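Local coordinates for protein gamma-glutamyltranspeptidase (Ggt) (Helicobacter pylori 26695, PDB 5BPK) that probably cleaves and transfers the gamma-glutamyl group of glutathione and related compounds, as an N-terminal nucleophile hydrolase, at residues Ser72-Pro76 with Gly94-Ile98. Coordinates in Å, arbitrary orientation, origin at the centre of the assembly. Residue numbers count along the deposited sequence, not the author numbering.
Sequences SSMSP and GSRII. With 4UD ((2S)-amino[(5S)-4,5-dihydro-1,2-oxazol-5-yl]acetic acid), chain O.
A loop and the turn leading into a helix share no mutual hydrogen bond and are bridged by a small molecule, illustrating how ligand pockets can be built at such junctions. S72-P76 supplies two hydrogen bonds to the carboxylate of 4UD: S72 OG donates to O9 (2.6 Å) and S73 N to O10 (2.8 Å). From G94-I98 comes a weak hydrogen bond, G94 N to 4UD O2 (3.4 Å). S72, chi1 t, also closes an ST turn, its OG accepting from M74 N (2.9 Å). G94, at phi/psi 53/-124, leads into the helical turn, I97 N hydrogen-bonded to G94 O (3.0 Å). CA pairings S73-S95 (5.9 Å), M74-I97 (6.2 Å) and S75-I98 (6.3 Å) set the register. The CA-to-CB bonds of S73, S75 and I97 point across, giving van der Waals contacts: S73 CB to G94 O (3.2 Å), and I97 (mt) against the S73 and S75 backbone, CG2 to S73 O (3.4 Å), plus apolar CD1 to M74 CG (3.8 Å). S75 OG (chi1 m) donates a hydrogen bond back to S73 O (2.9 Å). The buried contact joins the loop entering strand 77-81 to the start of helix 96-109, with M74 also resting on T17 and T19 of strand 13-19.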
ATOM      1  N   SER B  72       3.169  -4.148  -7.838  1.00  9.14           N
ATOM      2  CA  SER B  72       2.554  -3.932  -6.529  1.00  8.90           C
ATOM      3  C   SER B  72       1.097  -4.417  -6.513  1.00 10.40           C
ATOM      4  O   SER B  72       0.481  -4.629  -7.560  1.00 11.52           O
ATOM      5  CB  SER B  72       2.576  -2.438  -6.198  1.00  9.59           C
ATOM      6  OG  SER B  72       2.134  -2.180  -4.864  1.00 10.47           O
ATOM      7  N   SER B  73       0.567  -4.571  -5.304  1.00  9.74           N
ATOM      8  CA  SER B  73      -0.865  -4.758  -5.061  1.00  7.23           C
ATOM      9  C   SER B  73      -1.505  -3.528  -4.427  1.00  8.94           C
ATOM     10  O   SER B  73      -2.708  -3.524  -4.159  1.00 10.46           O
ATOM     11  CB  SER B  73      -1.091  -5.950  -4.123  1.00 11.24           C
ATOM     12  OG  SER B  73      -0.592  -7.161  -4.657  1.00 11.26           O
ATOM     13  N   MET B  74      -0.709  -2.493  -4.162  1.00  8.66           N
ATOM     14  CA  MET B  74      -1.225  -1.293  -3.484  1.00  9.48           C
ATOM     15  C   MET B  74      -2.336  -0.621  -4.299  1.00 11.40           C
ATOM     16  O   MET B  74      -2.217  -0.441  -5.524  1.00 10.50           O
ATOM     17  CB  MET B  74      -0.102  -0.313  -3.128  1.00  9.36           C
ATOM     18  CG  MET B  74       0.845  -0.877  -2.042  1.00  9.70           C
ATOM     19  SD  MET B  74       2.088   0.250  -1.400  1.00 14.52           S
ATOM     20  CE  MET B  74       3.295   0.301  -2.720  1.00 13.05           C
ATOM     21  N   SER B  75      -3.415  -0.294  -3.601  1.00 11.56           N
ATOM     22  CA  SER B  75      -4.659   0.149  -4.221  1.00  9.70           C
ATOM     23  C   SER B  75      -5.194   1.435  -3.592  1.00 11.08           C
ATOM     24  O   SER B  75      -6.358   1.485  -3.166  1.00 11.71           O
ATOM     25  CB  SER B  75      -5.717  -0.939  -4.077  1.00 12.10           C
ATOM     26  OG  SER B  75      -5.270  -2.164  -4.617  1.00 10.25           O
ATOM     27  N   PRO B  76      -4.354   2.484  -3.524  1.00 10.22           N
ATOM     28  CA  PRO B  76      -4.917   3.743  -3.039  1.00  8.50           C
ATOM     29  C   PRO B  76      -6.018   4.159  -3.991  1.00  8.15           C
ATOM     30  O   PRO B  76      -5.834   4.107  -5.212  1.00 10.58           O
ATOM     31  CB  PRO B  76      -3.735   4.707  -3.059  1.00 10.87           C
ATOM     32  CG  PRO B  76      -2.792   4.144  -4.098  1.00 10.38           C
ATOM     33  CD  PRO B  76      -2.970   2.640  -4.010  1.00  8.49           C
ATOM     34  N   GLY B  94      -0.132  -6.393   1.411  1.00 13.59           N
ATOM     35  CA  GLY B  94       0.367  -7.116   0.240  1.00 14.79           C
ATOM     36  C   GLY B  94      -0.770  -7.623  -0.627  1.00 13.93           C
ATOM     37  O   GLY B  94      -1.611  -6.858  -1.059  1.00 13.36           O
ATOM     38  N   SER B  95      -0.798  -8.928  -0.876  1.00 13.43           N
ATOM     39  CA  SER B  95      -1.857  -9.521  -1.685  1.00 14.25           C
ATOM     40  C   SER B  95      -3.275  -9.243  -1.149  1.00 14.19           C
ATOM     41  O   SER B  95      -4.238  -9.228  -1.922  1.00 16.76           O
ATOM     42  CB  SER B  95      -1.648 -11.021  -1.753  1.00 13.09           C
ATOM     43  OG  SER B  95      -1.612 -11.538  -0.430  1.00 15.91           O
ATOM     44  N   ARG B  96      -3.412  -9.028   0.158  1.00 12.67           N
ATOM     45  CA  ARG B  96      -4.730  -8.800   0.762  1.00 12.76           C
ATOM     46  C   ARG B  96      -5.257  -7.379   0.537  1.00 10.94           C
ATOM     47  O   ARG B  96      -6.415  -7.113   0.812  1.00 11.75           O
ATOM     48  CB  ARG B  96      -4.721  -9.109   2.270  1.00 13.16           C
ATOM     49  CG  ARG B  96      -4.848 -10.577   2.625  1.00 17.11           C
ATOM     50  CD  ARG B  96      -3.622 -11.401   2.325  1.00 20.76           C
ATOM     51  NE  ARG B  96      -2.451 -10.987   3.090  1.00 20.54           N
ATOM     52  CZ  ARG B  96      -1.291 -11.648   3.104  1.00 26.55           C
ATOM     53  NH1 ARG B  96      -1.143 -12.779   2.416  1.00 29.65           N
ATOM     54  NH2 ARG B  96      -0.282 -11.187   3.824  1.00 31.61           N
ATOM     55  N   ILE B  97      -4.426  -6.475   0.023  1.00 10.49           N
ATOM     56  CA  ILE B  97      -4.850  -5.086  -0.164  1.00 10.41           C
ATOM     57  C   ILE B  97      -6.088  -5.004  -1.045  1.00 10.07           C
ATOM     58  O   ILE B  97      -7.062  -4.321  -0.701  1.00 10.74           O
ATOM     59  CB  ILE B  97      -3.746  -4.217  -0.774  1.00  9.85           C
ATOM     60  CG1 ILE B  97      -2.614  -4.046   0.238  1.00 10.17           C
ATOM     61  CG2 ILE B  97      -4.314  -2.841  -1.187  1.00 10.15           C
ATOM     62  CD1 ILE B  97      -1.418  -3.333  -0.314  1.00  8.77           C
ATOM     63  N   ILE B  98      -6.042  -5.701  -2.183  1.00 11.73           N
ATOM     64  CA  ILE B  98      -7.068  -5.558  -3.206  1.00 10.24           C
ATOM     65  C   ILE B  98      -8.412  -5.951  -2.626  1.00  8.94           C
ATOM     66  O   ILE B  98      -9.418  -5.238  -2.794  1.00 10.58           O
ATOM     67  CB  ILE B  98      -6.765  -6.422  -4.442  1.00 10.44           C
ATOM     68  CG1 ILE B  98      -5.437  -5.988  -5.066  1.00 13.28           C
ATOM     69  CG2 ILE B  98      -7.902  -6.329  -5.446  1.00 16.27           C
ATOM     70  CD1 ILE B  98      -4.894  -6.959  -6.062  1.00 13.74           C
TER
HETATM   71  C3  4UD O 701       2.370  -3.416   2.069  1.00 22.64           C
HETATM   72  C4  4UD O 701       3.103  -3.697  -0.007  1.00 18.07           C
HETATM   73  C5  4UD O 701       3.591  -3.952   1.407  1.00 23.69           C
HETATM   74  C6  4UD O 701       3.663  -4.640  -1.082  1.00 13.57           C
HETATM   75  C8  4UD O 701       3.125  -4.149  -2.407  1.00 13.00           C
HETATM   76  O9  4UD O 701       3.650  -3.233  -2.991  1.00 13.76           O
HETATM   77  O10 4UD O 701       2.033  -4.728  -2.958  1.00 12.30           O
HETATM   78  N7  4UD O 701       5.130  -4.566  -1.124  1.00 13.67           N
HETATM   79  O2  4UD O 701       1.691  -3.884   0.034  1.00 24.83           O
HETATM   80  N1  4UD O 701       1.377  -3.415   1.244  1.00 27.05           N